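Side-chain contacts in sulfur oxidation protein soxB (Thermus thermophilus, PDB 2WDD), which hydrolyses the sulfur-sulfur bond of cysteine S-thiosulfonate at a dinuclear manganese centre in the Sox pathway of sulfur oxidation: residues 285-290 against 403-408; 34-39 against 261-266; 132-137 against 158-163; 46-51 against 308-313; 379-384 against 422-427. One frame throughout, in Å; residues are numbered along the deposited sequence.

How the contacts relate
Contacts 1, 2 and 3 converge on one dinuclear manganese centre and share water 1, which lies 2.1 Å from each manganese ion. Their centres are 7 to 13 Å apart, and 132-137 against 158-163 is nested inside the chain loop closed by contact 2. Contact 1 brings the C-terminal part of the chain to this metallophosphoesterase-like site, and contacts 4 and 5 each touch contact 1. The centre of contact 4 is about 8 Å from that of contact 1, with the F46 ring beside R405 and G407. Contact 5, centred about 13 Å from contact 1, reaches it through a probable hydrogen bond between Y424 OH and T408 O (2.8 Å).

Contact 1: residues 285-290 against 403-408; sequences GHTHDL and AVRWGT. With MN (manganese (II) ion), chain H; MN (manganese (II) ion), chain G.
R405 lays its CB over one face of the H288 imidazole, 3.9 Å from the ring centroid, a CH-pi contact at the dinuclear manganese site of a 5'-nucleotidase-family fold. The stretch 285-290 carries the G-H-x-H element of metallophosphoesterases: H286 ND1 binds one manganese ion, and H288 NE2 binds the other at 2.2 Å. With NE2 committed to metal, the other ring nitrogen faces the C-terminal part of the chain, and H288 ND1 makes a weak, bent hydrogen bond to R405 O (3.0 Å, 123°). The arginine and the imidazole pass antiparallel to one another, so the arginine runs back along 285-290. Its chain is extended from CG to NE, which carries the guanidinium as far as T287. There R405 NH2 donates to T287 O at 3.0 Å, nearly in the guanidinium plane and on a carbonyl lone pair. D465 takes the NE side of the same group in a salt bridge. In this one of its two modelled conformers, the guanidinium is thus bonded by T287 O, D465 and water 2, while its aliphatic root packs on a metal ligand. Beyond T287, D289 is held by T287 OG1 and by water 2, which donates to D289 OD1 and accepts from R405 NH2, each at 2.7 Å.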
# COMPACT_ATOMS: atom_id res chain seq x y z
N GLY A 285 5.86 5.14 -4.40
CA GLY A 285 4.77 4.68 -3.55
C GLY A 285 4.03 3.55 -4.24
O GLY A 285 4.53 2.95 -5.18
N HIS A 286 2.82 3.28 -3.76
CA HIS A 286 1.92 2.28 -4.34
C HIS A 286 2.20 0.81 -4.05
O HIS A 286 1.29 0.04 -3.71
CB HIS A 286 1.70 2.48 -5.83
CG HIS A 286 0.65 1.57 -6.39
ND1 HIS A 286 -0.67 1.62 -5.98
CD2 HIS A 286 0.74 0.51 -7.23
CE1 HIS A 286 -1.35 0.66 -6.56
NE2 HIS A 286 -0.53 -0.03 -7.33
N THR A 287 3.43 0.38 -4.27
CA THR A 287 3.76 -1.01 -4.06
C THR A 287 4.13 -1.36 -2.60
O THR A 287 4.29 -2.54 -2.26
CB THR A 287 4.80 -1.51 -5.08
OG1 THR A 287 5.82 -0.51 -5.25
CG2 THR A 287 4.14 -1.79 -6.43
N HIS A 288 4.16 -0.35 -1.73
CA HIS A 288 4.40 -0.54 -0.31
C HIS A 288 5.75 -1.21 -0.04
O HIS A 288 5.91 -1.97 0.92
CB HIS A 288 3.27 -1.38 0.32
CG HIS A 288 1.91 -0.73 0.28
ND1 HIS A 288 0.88 -1.13 1.10
CD2 HIS A 288 1.43 0.28 -0.47
CE1 HIS A 288 -0.19 -0.38 0.86
NE2 HIS A 288 0.12 0.49 -0.08
N ASP A 289 6.73 -0.90 -0.88
CA ASP A 289 8.07 -1.47 -0.76
C ASP A 289 8.95 -0.76 0.27
O ASP A 289 8.66 0.37 0.70
CB ASP A 289 8.76 -1.43 -2.12
CG ASP A 289 8.16 -2.42 -3.11
OD1 ASP A 289 8.09 -3.61 -2.75
OD2 ASP A 289 7.77 -2.03 -4.23
N LEU A 290 10.07 -1.41 0.62
CA LEU A 290 11.09 -0.84 1.50
C LEU A 290 12.44 -0.97 0.79
O LEU A 290 12.77 -2.04 0.28
CB LEU A 290 11.15 -1.57 2.85
CG LEU A 290 10.15 -1.06 3.90
CD1 LEU A 290 9.89 -2.13 4.94
CD2 LEU A 290 10.65 0.24 4.54
N ALA A 403 -6.86 -8.70 -2.87
CA ALA A 403 -5.47 -8.72 -2.47
C ALA A 403 -4.84 -7.34 -2.42
O ALA A 403 -3.79 -7.11 -3.02
CB ALA A 403 -4.68 -9.64 -3.39
N VAL A 404 -5.47 -6.43 -1.69
CA VAL A 404 -4.92 -5.09 -1.52
C VAL A 404 -3.68 -5.18 -0.64
O VAL A 404 -3.51 -6.12 0.14
CB VAL A 404 -5.95 -4.10 -0.93
CG1 VAL A 404 -7.08 -3.85 -1.91
CG2 VAL A 404 -6.46 -4.56 0.45
N ARG A 405 -2.81 -4.18 -0.77
CA ARG A 405 -1.59 -4.19 0.05
C ARG A 405 -1.71 -3.38 1.33
O ARG A 405 -0.79 -3.36 2.14
CB ARG A 405 -0.34 -3.82 -0.76
CG ARG A 405 0.12 -4.98 -1.65
CD ARG A 405 1.39 -4.68 -2.44
NE ARG A 405 1.72 -5.83 -3.28
CZ ARG A 405 2.86 -5.97 -3.94
NH1 ARG A 405 3.06 -7.06 -4.67
NH2 ARG A 405 3.79 -5.02 -3.89
N TRP A 406 -2.87 -2.75 1.55
CA TRP A 406 -3.10 -2.05 2.81
C TRP A 406 -3.77 -2.98 3.84
O TRP A 406 -4.34 -4.01 3.49
CB TRP A 406 -3.94 -0.78 2.62
CG TRP A 406 -5.14 -0.90 1.72
CD1 TRP A 406 -5.17 -0.63 0.38
CD2 TRP A 406 -6.50 -1.08 2.12
NE1 TRP A 406 -6.47 -0.69 -0.09
CE2 TRP A 406 -7.31 -0.96 0.97
CE3 TRP A 406 -7.12 -1.35 3.35
CZ2 TRP A 406 -8.70 -1.11 1.00
CZ3 TRP A 406 -8.50 -1.51 3.38
CH2 TRP A 406 -9.27 -1.38 2.21
N GLY A 407 -3.64 -2.63 5.12
CA GLY A 407 -4.17 -3.48 6.17
C GLY A 407 -3.37 -3.29 7.45
O GLY A 407 -2.76 -2.24 7.67
N THR A 408 -3.38 -4.31 8.30
CA THR A 408 -2.70 -4.24 9.58
C THR A 408 -2.40 -5.67 9.98
O THR A 408 -2.77 -6.61 9.27
CB THR A 408 -3.58 -3.47 10.59
OG1 THR A 408 -2.83 -3.13 11.76
CG2 THR A 408 -4.79 -4.29 10.98
MN MN H . -1.81 2.78 -4.33
MN MN G . -1.27 1.93 -1.06
O HOH W 1 -1.14 1.26 -3.03
O HOH W 2 6.51 -5.21 -4.16

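Contact 2: residues 34-39 against 261-266; sequences FSDLHG and LSHNGM. With MN (manganese (II) ion), chain G; MN (manganese (II) ion), chain H.
The dinuclear manganese site of the metallophosphoesterase-like fold draws its ligands from loops at the ends of strands in two sheets, and here two such loops meet. Residues 34-39 supply the D-x-H element: D36 OD1 binds one manganese ion at 2.1 Å, and H38 NE2 binds the same ion at 2.2 Å. From the other loop, H263 NE2 binds the second ion at 2.2 Å. Across the contact D36 and H263 approach from opposite directions, and no hydrogen bond joins them directly. Instead D36 OD1 lies at the edge of the imidazole, near its plane, 3.3 Å from H263 CE1, with the carboxylate turned 39° from the ring. The C-H edge, probably polarised by the metal on the same ring, faces an oxygen already bound to metal, while water 1 bridges the two ions. Second-shell bonds fix both groups. S35 OG donates to D36 OD2 at 2.8 Å from above the carboxylate plane, and H286 N also bonds D36 OD2, while H263 ND1 is held by G130 O. The imidazole CG stands anti to the backbone N (chi1 -154°), which sends the ring out toward the ions. Behind H263, S262 OG accepts from N264 N in an ST turn. In the fold, 34-39 leaves strand 29-34, whereas H263 follows strand 257-262 of a second mixed sheet, just ahead of helix 266-273; the metal pair lies beyond the C-terminal ends of these two strands.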
# COMPACT_ATOMS: atom_id res chain seq x y z
N PHE A 34 7.22 9.76 3.13
CA PHE A 34 6.44 8.62 3.57
C PHE A 34 5.34 8.45 2.54
O PHE A 34 5.03 9.39 1.80
CB PHE A 34 5.87 8.80 4.98
CG PHE A 34 4.86 9.90 5.08
CD1 PHE A 34 3.49 9.63 5.01
CD2 PHE A 34 5.27 11.22 5.24
CE1 PHE A 34 2.56 10.66 5.11
CE2 PHE A 34 4.34 12.25 5.32
CZ PHE A 34 2.98 11.97 5.27
N SER A 35 4.77 7.26 2.45
CA SER A 35 3.73 7.03 1.46
C SER A 35 2.83 5.92 1.95
O SER A 35 3.19 5.14 2.85
CB SER A 35 4.36 6.61 0.12
OG SER A 35 3.41 6.57 -0.93
N ASP A 36 1.65 5.84 1.36
CA ASP A 36 0.74 4.75 1.65
C ASP A 36 0.38 4.56 3.12
O ASP A 36 0.20 3.44 3.60
CB ASP A 36 1.29 3.46 1.04
CG ASP A 36 1.36 3.54 -0.49
OD1 ASP A 36 0.35 3.26 -1.16
OD2 ASP A 36 2.39 4.00 -1.01
N LEU A 37 0.20 5.68 3.81
CA LEU A 37 -0.22 5.65 5.22
C LEU A 37 -1.58 4.96 5.37
O LEU A 37 -1.86 4.36 6.40
CB LEU A 37 -0.31 7.08 5.75
CG LEU A 37 -0.70 7.29 7.21
CD1 LEU A 37 0.28 6.64 8.17
CD2 LEU A 37 -0.81 8.77 7.52
N HIS A 38 -2.44 5.12 4.37
CA HIS A 38 -3.76 4.51 4.39
C HIS A 38 -4.50 4.83 5.69
O HIS A 38 -5.07 3.95 6.36
CB HIS A 38 -3.68 3.02 4.10
CG HIS A 38 -3.45 2.71 2.65
ND1 HIS A 38 -4.46 2.75 1.71
CD2 HIS A 38 -2.32 2.36 1.99
CE1 HIS A 38 -3.97 2.39 0.53
NE2 HIS A 38 -2.67 2.18 0.67
N GLY A 39 -4.48 6.12 6.03
CA GLY A 39 -5.18 6.69 7.17
C GLY A 39 -4.91 6.10 8.54
O GLY A 39 -5.69 6.31 9.48
N LEU A 261 7.86 12.30 -7.44
CA LEU A 261 7.09 11.80 -6.29
C LEU A 261 5.99 10.98 -6.97
O LEU A 261 5.08 11.54 -7.57
CB LEU A 261 6.47 12.97 -5.53
CG LEU A 261 5.61 12.67 -4.29
CD1 LEU A 261 6.39 11.86 -3.26
CD2 LEU A 261 5.13 13.98 -3.70
N SER A 262 6.17 9.67 -6.97
CA SER A 262 5.34 8.77 -7.76
C SER A 262 4.38 7.85 -7.03
O SER A 262 4.70 7.31 -5.96
CB SER A 262 6.28 7.86 -8.55
OG SER A 262 5.58 7.06 -9.48
N HIS A 263 3.24 7.61 -7.66
CA HIS A 263 2.31 6.60 -7.19
C HIS A 263 2.02 5.65 -8.36
O HIS A 263 0.92 5.12 -8.48
CB HIS A 263 1.01 7.15 -6.60
CG HIS A 263 0.39 6.21 -5.61
ND1 HIS A 263 0.53 6.35 -4.25
CD2 HIS A 263 -0.30 5.05 -5.80
CE1 HIS A 263 -0.05 5.33 -3.64
NE2 HIS A 263 -0.57 4.53 -4.55
N ASN A 264 3.03 5.40 -9.19
CA ASN A 264 2.89 4.48 -10.32
C ASN A 264 3.01 3.02 -9.90
O ASN A 264 2.51 2.14 -10.60
CB ASN A 264 4.00 4.69 -11.36
CG ASN A 264 3.82 5.94 -12.21
OD1 ASN A 264 2.73 6.26 -12.64
ND2 ASN A 264 4.95 6.57 -12.55
N GLY A 265 3.81 2.77 -8.86
CA GLY A 265 4.21 1.43 -8.43
C GLY A 265 5.70 1.34 -8.76
O GLY A 265 6.13 1.83 -9.81
N MET A 266 6.50 0.73 -7.89
CA MET A 266 7.94 0.71 -8.11
C MET A 266 8.46 0.08 -9.39
O MET A 266 9.46 0.55 -9.94
CB MET A 266 8.70 0.21 -6.89
CG MET A 266 10.16 0.63 -6.89
SD MET A 266 10.97 0.27 -5.32
CE MET A 266 11.00 -1.52 -5.30
MN MN G . -1.27 1.93 -1.06
MN MN H . -1.81 2.78 -4.33
O HOH W 1 -1.14 1.26 -3.03

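Contact 3: residues 132-137 against 158-163; sequences DTWTNS and DHMVSH. With MN (manganese (II) ion), chain H; MN (manganese (II) ion), chain G.
D132 and H163 meet at the metal: D132 OD2 bridges both manganese ions at 2.2 Å to each, and H163 ND1 binds one of them. The second carboxylate oxygen, D132 OD1, turns toward the histidine and lies 3.1 Å from H163 CB, obliquely placed against the ring. It shares no proton with ND1, whose lone pair is spent on manganese, and is held instead by the backbone N of W164. At the far side of the same histidine, H226 is the polar partner of NE2.

Farther along the same two segments, M160 packs on W134 in a Met-aromatic contact. Its CE sits over the indole face, 4.0 Å from the centroid of the five-membered ring, while M160 SD approaches obliquely, 3.6 Å from W134 CZ2. The bend at chi3 (-82°) allows methyl and sulfur to reach the ring together. Helices 146-155 and 170-179 also touch this indole. D132, its OD2 bridging the two ions with H163 as a further ligand, is characteristic of dinuclear metallophosphoesterase sites.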
# COMPACT_ATOMS: atom_id res chain seq x y z
N ASP A 132 -2.16 7.68 -1.15
CA ASP A 132 -2.85 6.60 -0.43
C ASP A 132 -2.78 6.96 1.04
O ASP A 132 -2.43 6.15 1.89
CB ASP A 132 -2.23 5.22 -0.68
CG ASP A 132 -2.75 4.57 -1.94
OD1 ASP A 132 -3.60 5.19 -2.62
OD2 ASP A 132 -2.33 3.44 -2.25
N THR A 133 -3.08 8.23 1.31
CA THR A 133 -3.00 8.76 2.66
C THR A 133 -4.36 8.91 3.32
O THR A 133 -4.53 8.59 4.49
CB THR A 133 -2.32 10.14 2.62
OG1 THR A 133 -1.10 10.05 1.87
CG2 THR A 133 -2.04 10.66 4.03
N TRP A 134 -5.30 9.48 2.57
CA TRP A 134 -6.58 9.90 3.12
C TRP A 134 -7.61 8.86 3.48
O TRP A 134 -8.60 9.17 4.15
CB TRP A 134 -7.27 10.87 2.16
CG TRP A 134 -6.53 12.15 1.89
CD1 TRP A 134 -5.44 12.65 2.56
CD2 TRP A 134 -6.91 13.14 0.93
NE1 TRP A 134 -5.10 13.88 2.04
CE2 TRP A 134 -5.99 14.21 1.05
CE3 TRP A 134 -7.91 13.21 -0.04
CZ2 TRP A 134 -6.03 15.32 0.21
CZ3 TRP A 134 -7.96 14.33 -0.86
CH2 TRP A 134 -7.03 15.37 -0.73
N THR A 135 -7.42 7.65 2.96
CA THR A 135 -8.43 6.61 3.04
C THR A 135 -8.05 5.38 3.83
O THR A 135 -6.89 5.22 4.25
CB THR A 135 -8.81 6.20 1.60
OG1 THR A 135 -7.61 5.85 0.88
CG2 THR A 135 -9.49 7.36 0.87
N ASN A 136 -9.04 4.51 4.00
CA ASN A 136 -8.84 3.16 4.56
C ASN A 136 -8.50 3.04 6.04
O ASN A 136 -7.63 2.27 6.42
CB ASN A 136 -7.86 2.38 3.69
CG ASN A 136 -8.09 2.62 2.21
OD1 ASN A 136 -7.22 3.12 1.51
ND2 ASN A 136 -9.29 2.29 1.74
N SER A 137 -9.25 3.75 6.87
CA SER A 137 -9.04 3.66 8.31
C SER A 137 -10.31 4.13 8.99
O SER A 137 -11.16 4.72 8.35
CB SER A 137 -7.86 4.53 8.75
OG SER A 137 -8.21 5.91 8.72
N ASP A 158 4.48 19.25 2.41
CA ASP A 158 4.69 20.17 1.30
C ASP A 158 4.01 19.75 0.00
O ASP A 158 3.49 20.59 -0.74
CB ASP A 158 6.17 20.36 1.05
CG ASP A 158 6.86 21.06 2.19
OD1 ASP A 158 6.48 22.22 2.50
OD2 ASP A 158 7.71 20.44 2.84
N HIS A 159 4.05 18.46 -0.30
CA HIS A 159 3.43 17.94 -1.51
C HIS A 159 2.85 16.56 -1.27
O HIS A 159 3.32 15.83 -0.40
CB HIS A 159 4.46 17.79 -2.63
CG HIS A 159 5.06 19.08 -3.10
ND1 HIS A 159 4.30 20.08 -3.67
CD2 HIS A 159 6.34 19.51 -3.13
CE1 HIS A 159 5.09 21.09 -4.01
NE2 HIS A 159 6.33 20.76 -3.70
N MET A 160 1.87 16.20 -2.09
CA MET A 160 1.35 14.84 -2.09
C MET A 160 0.88 14.52 -3.50
O MET A 160 0.66 15.42 -4.33
CB MET A 160 0.20 14.65 -1.09
CG MET A 160 -1.18 14.97 -1.64
SD MET A 160 -2.52 14.63 -0.41
CE MET A 160 -2.74 12.84 -0.63
N VAL A 161 0.80 13.22 -3.78
CA VAL A 161 0.23 12.71 -5.01
C VAL A 161 -0.93 11.79 -4.59
O VAL A 161 -1.30 11.76 -3.41
CB VAL A 161 1.25 12.05 -5.95
CG1 VAL A 161 2.26 13.10 -6.42
CG2 VAL A 161 1.95 10.87 -5.29
N SER A 162 -1.51 11.06 -5.54
CA SER A 162 -2.71 10.31 -5.17
C SER A 162 -2.98 8.98 -5.85
O SER A 162 -2.42 8.65 -6.88
CB SER A 162 -3.92 11.21 -5.46
OG SER A 162 -4.13 11.29 -6.87
N HIS A 163 -3.91 8.25 -5.24
CA HIS A 163 -4.45 7.01 -5.76
C HIS A 163 -5.80 6.74 -5.09
O HIS A 163 -6.85 7.15 -5.63
CB HIS A 163 -3.50 5.82 -5.62
CG HIS A 163 -4.15 4.50 -5.94
ND1 HIS A 163 -3.61 3.30 -5.55
CD2 HIS A 163 -5.33 4.21 -6.55
CE1 HIS A 163 -4.41 2.31 -5.93
NE2 HIS A 163 -5.47 2.84 -6.53
MN MN H . -1.81 2.78 -4.33
MN MN G . -1.27 1.93 -1.06
O HOH W 1 -1.14 1.26 -3.03

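Contact 4: residues 46-51 against 308-313; sequences FMEPPN and AGKALM
K310 and E48 form the polar half of this contact, in which the loop 46-51 meets the turn leading into strand 311-320 of a mixed sheet in the metallophosphoesterase-like part of the fold. The charged pair is a short salt bridge, E48 OE2 to K310 NZ at 2.6 Å, made on the anti lone pair of the carboxylate oxygen. E48 reaches it by a bend at chi2 (-63°), which folds the acid back toward the lysine.

As a hydrogen bond to the backbone, K310 NZ also donates to F46 O at 2.9 Å, with the donor tilted 25° from the carbonyl plane. L85 O is a further acceptor, so one ammonium group ties together three parts of the chain in a buried setting. Such enclosure by a carboxylate and two carbonyls would be expected to favour the charged lysine.

Apolar packing is made by A308 CB, which meets the F46 ring off-centre, 4.2 Å from its centroid, in one of two modelled positions of F46. The same ring reaches close to the manganese ligand H288.

A separate edge approach comes from the ammonium. The lysine crosses F46 at about a right angle, and K310 NZ lies near the ring plane, 3.9 Å from F46 CD2.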
# COMPACT_ATOMS: atom_id res chain seq x y z
N PHE A 46 2.49 -4.08 11.39
CA PHE A 46 2.39 -4.28 9.94
C PHE A 46 3.55 -5.13 9.45
O PHE A 46 4.67 -4.63 9.27
CB PHE A 46 2.38 -2.92 9.23
CG PHE A 46 2.01 -2.99 7.76
CD1 PHE A 46 0.69 -2.82 7.35
CD2 PHE A 46 2.98 -3.21 6.80
CE1 PHE A 46 0.36 -2.87 6.01
CE2 PHE A 46 2.65 -3.28 5.45
CZ PHE A 46 1.34 -3.11 5.06
N MET A 47 3.29 -6.42 9.24
CA MET A 47 4.30 -7.35 8.78
C MET A 47 4.43 -7.34 7.27
O MET A 47 3.43 -7.31 6.55
CB MET A 47 3.93 -8.76 9.24
CG MET A 47 5.01 -9.79 8.95
SD MET A 47 4.49 -11.45 9.41
CE MET A 47 3.66 -11.91 7.89
N GLU A 48 5.67 -7.41 6.78
CA GLU A 48 5.90 -7.52 5.35
C GLU A 48 5.46 -8.89 4.86
O GLU A 48 5.32 -9.84 5.64
CB GLU A 48 7.38 -7.27 5.02
CG GLU A 48 7.81 -5.85 5.35
CD GLU A 48 7.06 -4.80 4.52
OE1 GLU A 48 6.97 -4.96 3.29
OE2 GLU A 48 6.53 -3.85 5.12
N PRO A 49 5.24 -9.02 3.54
CA PRO A 49 4.75 -10.29 3.00
C PRO A 49 5.73 -11.43 3.13
O PRO A 49 6.93 -11.26 2.90
CB PRO A 49 4.56 -9.99 1.51
CG PRO A 49 5.40 -8.77 1.23
CD PRO A 49 5.34 -7.97 2.52
N PRO A 50 5.22 -12.63 3.40
CA PRO A 50 6.13 -13.78 3.42
C PRO A 50 6.55 -14.18 1.99
O PRO A 50 7.59 -14.82 1.81
CB PRO A 50 5.29 -14.89 4.08
CG PRO A 50 4.11 -14.22 4.68
CD PRO A 50 3.90 -12.91 3.98
N ASN A 51 5.75 -13.80 0.99
CA ASN A 51 6.10 -14.13 -0.40
C ASN A 51 5.78 -12.99 -1.33
O ASN A 51 4.73 -12.34 -1.19
CB ASN A 51 5.32 -15.35 -0.92
CG ASN A 51 5.49 -16.56 -0.04
OD1 ASN A 51 6.40 -17.37 -0.24
ND2 ASN A 51 4.61 -16.70 0.94
N ALA A 308 1.64 2.41 5.79
CA ALA A 308 0.96 2.35 7.07
C ALA A 308 1.64 3.10 8.21
O ALA A 308 1.39 2.80 9.39
CB ALA A 308 0.73 0.88 7.44
N GLY A 309 2.51 4.04 7.85
CA GLY A 309 3.26 4.86 8.80
C GLY A 309 4.46 4.16 9.42
O GLY A 309 5.03 4.64 10.41
N LYS A 310 4.85 3.03 8.86
CA LYS A 310 5.93 2.30 9.51
C LYS A 310 7.31 2.93 9.45
O LYS A 310 8.13 2.69 10.34
CB LYS A 310 5.95 0.82 9.11
CG LYS A 310 6.47 0.51 7.73
CD LYS A 310 6.16 -0.95 7.35
CE LYS A 310 6.96 -1.95 8.19
NZ LYS A 310 6.79 -3.39 7.71
N ALA A 311 7.56 3.73 8.42
CA ALA A 311 8.87 4.31 8.24
C ALA A 311 8.82 5.70 7.65
O ALA A 311 7.94 6.03 6.86
CB ALA A 311 9.71 3.42 7.34
N LEU A 312 9.83 6.50 7.98
CA LEU A 312 10.01 7.80 7.38
C LEU A 312 11.34 7.65 6.65
O LEU A 312 12.34 7.26 7.25
CB LEU A 312 10.15 8.90 8.44
CG LEU A 312 10.38 10.27 7.80
CD1 LEU A 312 9.11 10.76 7.09
CD2 LEU A 312 10.82 11.28 8.86
N MET A 313 11.32 7.87 5.34
CA MET A 313 12.54 7.75 4.56
C MET A 313 13.22 9.10 4.51
O MET A 313 12.64 10.07 4.03
CB MET A 313 12.25 7.27 3.14
CG MET A 313 12.42 5.77 2.98
SD MET A 313 11.47 4.79 4.15
CE MET A 313 9.77 5.24 3.64

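Contact 5: residues 379-384 against 422-427; sequences STWDQL and YAYTGF. With TBU (tertiary-butyl alcohol), chain D.
Two helices come together here, the N-terminal turn of helix 380-392 and the C-terminal part of helix 418-425, with the W381 and Y424 CA atoms 8.6 Å apart. S379 is the N-cap of the first: its OG accepts from D382 N at 2.9 Å, and S379 OG also bonds D382 OD2 from above the carboxylate plane. At G426 the chain makes an inverse gamma turn.

Between the helices W381 and Y424 stack face to face. The centroid of the indole five-membered ring is 3.6 Å from that of the phenol ring, and the planes are only 5° apart. Contact spreads over both indole rings, coming to 3.3 Å between W381 CE3 and Y424 CE2. A chi1 of 166° swings the indole of W381 away from its own helix backbone toward Y424. T425 CG2 approaches the indole at its edge, 4.2 Å from W381 CZ2. Water 3, in the indole plane, accepts from W381 NE1 at 3.0 Å and donates to Y424 O, joining the helices by a polar route beside the stack.

Helix 526-537 packs against W381 and T425. The whole is an aromatic stack between helices within the 5'-nucleotidase C-terminal domain.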
# COMPACT_ATOMS: atom_id res chain seq x y z
N SER A 379 -3.20 -15.35 2.91
CA SER A 379 -2.95 -14.73 4.20
C SER A 379 -3.91 -15.27 5.27
O SER A 379 -5.00 -15.73 4.96
CB SER A 379 -3.05 -13.21 4.13
OG SER A 379 -4.41 -12.79 4.23
N THR A 380 -3.51 -15.20 6.53
CA THR A 380 -4.41 -15.69 7.59
C THR A 380 -5.58 -14.74 7.80
O THR A 380 -6.68 -15.19 8.13
CB THR A 380 -3.66 -15.94 8.90
OG1 THR A 380 -2.89 -14.78 9.22
CG2 THR A 380 -2.76 -17.17 8.77
N TRP A 381 -5.36 -13.44 7.59
CA TRP A 381 -6.48 -12.50 7.71
C TRP A 381 -7.52 -12.83 6.64
O TRP A 381 -8.71 -12.90 6.94
CB TRP A 381 -6.03 -11.04 7.54
CG TRP A 381 -7.23 -10.13 7.32
CD1 TRP A 381 -7.66 -9.61 6.13
CD2 TRP A 381 -8.25 -9.81 8.29
NE1 TRP A 381 -8.85 -8.93 6.31
CE2 TRP A 381 -9.23 -9.04 7.63
CE3 TRP A 381 -8.40 -10.05 9.66
CZ2 TRP A 381 -10.35 -8.52 8.29
CZ3 TRP A 381 -9.52 -9.55 10.32
CH2 TRP A 381 -10.48 -8.80 9.63
N ASP A 382 -7.10 -13.04 5.40
CA ASP A 382 -8.07 -13.31 4.34
C ASP A 382 -8.78 -14.64 4.55
O ASP A 382 -9.96 -14.79 4.19
CB ASP A 382 -7.45 -13.20 2.95
CG ASP A 382 -7.02 -11.79 2.62
OD1 ASP A 382 -7.85 -10.86 2.74
OD2 ASP A 382 -5.83 -11.59 2.33
N GLN A 383 -8.09 -15.59 5.16
CA GLN A 383 -8.75 -16.85 5.46
C GLN A 383 -9.83 -16.60 6.52
O GLN A 383 -10.93 -17.14 6.41
CB GLN A 383 -7.78 -17.95 5.90
CG GLN A 383 -8.55 -19.19 6.32
CD GLN A 383 -7.70 -20.40 6.56
OE1 GLN A 383 -6.64 -20.56 5.96
NE2 GLN A 383 -8.19 -21.30 7.41
N LEU A 384 -9.53 -15.77 7.51
CA LEU A 384 -10.51 -15.46 8.54
C LEU A 384 -11.77 -14.87 7.90
O LEU A 384 -12.89 -15.25 8.23
CB LEU A 384 -9.92 -14.47 9.56
CG LEU A 384 -10.81 -14.01 10.71
CD1 LEU A 384 -9.96 -13.43 11.83
CD2 LEU A 384 -11.82 -12.99 10.22
N TYR A 422 -11.78 -1.67 9.95
CA TYR A 422 -11.71 -0.58 8.97
C TYR A 422 -10.32 -0.52 8.32
O TYR A 422 -10.21 -0.23 7.13
CB TYR A 422 -12.04 0.76 9.61
CG TYR A 422 -13.47 0.89 10.13
CD1 TYR A 422 -14.55 0.47 9.37
CD2 TYR A 422 -13.71 1.46 11.38
CE1 TYR A 422 -15.85 0.58 9.86
CE2 TYR A 422 -15.01 1.59 11.87
CZ TYR A 422 -16.07 1.15 11.10
OH TYR A 422 -17.35 1.28 11.58
N ALA A 423 -9.28 -0.86 9.07
CA ALA A 423 -7.93 -0.90 8.49
C ALA A 423 -7.82 -1.99 7.41
O ALA A 423 -7.07 -1.86 6.45
CB ALA A 423 -6.88 -1.15 9.56
N TYR A 424 -8.56 -3.09 7.59
CA TYR A 424 -8.53 -4.20 6.66
C TYR A 424 -9.56 -4.09 5.53
O TYR A 424 -9.35 -4.64 4.45
CB TYR A 424 -8.86 -5.49 7.40
CG TYR A 424 -7.74 -6.10 8.20
CD1 TYR A 424 -6.56 -6.53 7.59
CD2 TYR A 424 -7.94 -6.43 9.55
CE1 TYR A 424 -5.57 -7.21 8.32
CE2 TYR A 424 -6.97 -7.11 10.29
CZ TYR A 424 -5.78 -7.48 9.67
OH TYR A 424 -4.83 -8.16 10.41
N THR A 425 -10.72 -3.51 5.84
CA THR A 425 -11.83 -3.54 4.89
C THR A 425 -12.53 -2.21 4.68
O THR A 425 -13.67 -2.16 4.19
CB THR A 425 -12.89 -4.60 5.30
OG1 THR A 425 -13.52 -4.22 6.53
CG2 THR A 425 -12.27 -6.00 5.46
N GLY A 426 -11.85 -1.13 5.07
CA GLY A 426 -12.39 0.22 4.97
C GLY A 426 -12.43 0.80 3.57
O GLY A 426 -11.89 1.89 3.33
N PHE A 427 -13.05 0.08 2.64
CA PHE A 427 -13.30 0.59 1.29
C PHE A 427 -14.49 1.54 1.41
O PHE A 427 -15.40 1.28 2.20
CB PHE A 427 -13.80 -0.54 0.37
CG PHE A 427 -12.79 -1.61 0.11
CD1 PHE A 427 -12.06 -1.63 -1.08
CD2 PHE A 427 -12.61 -2.65 1.01
CE1 PHE A 427 -11.14 -2.65 -1.36
CE2 PHE A 427 -11.68 -3.67 0.76
CZ PHE A 427 -10.92 -3.64 -0.41
O TBU D . -18.21 3.44 8.69
C TBU D . -19.21 4.45 8.64
C1 TBU D . -20.17 4.31 9.80
C2 TBU D . -18.52 5.82 8.71
C3 TBU D . -20.00 4.32 7.34
O HOH W 3 -9.39 -7.40 3.78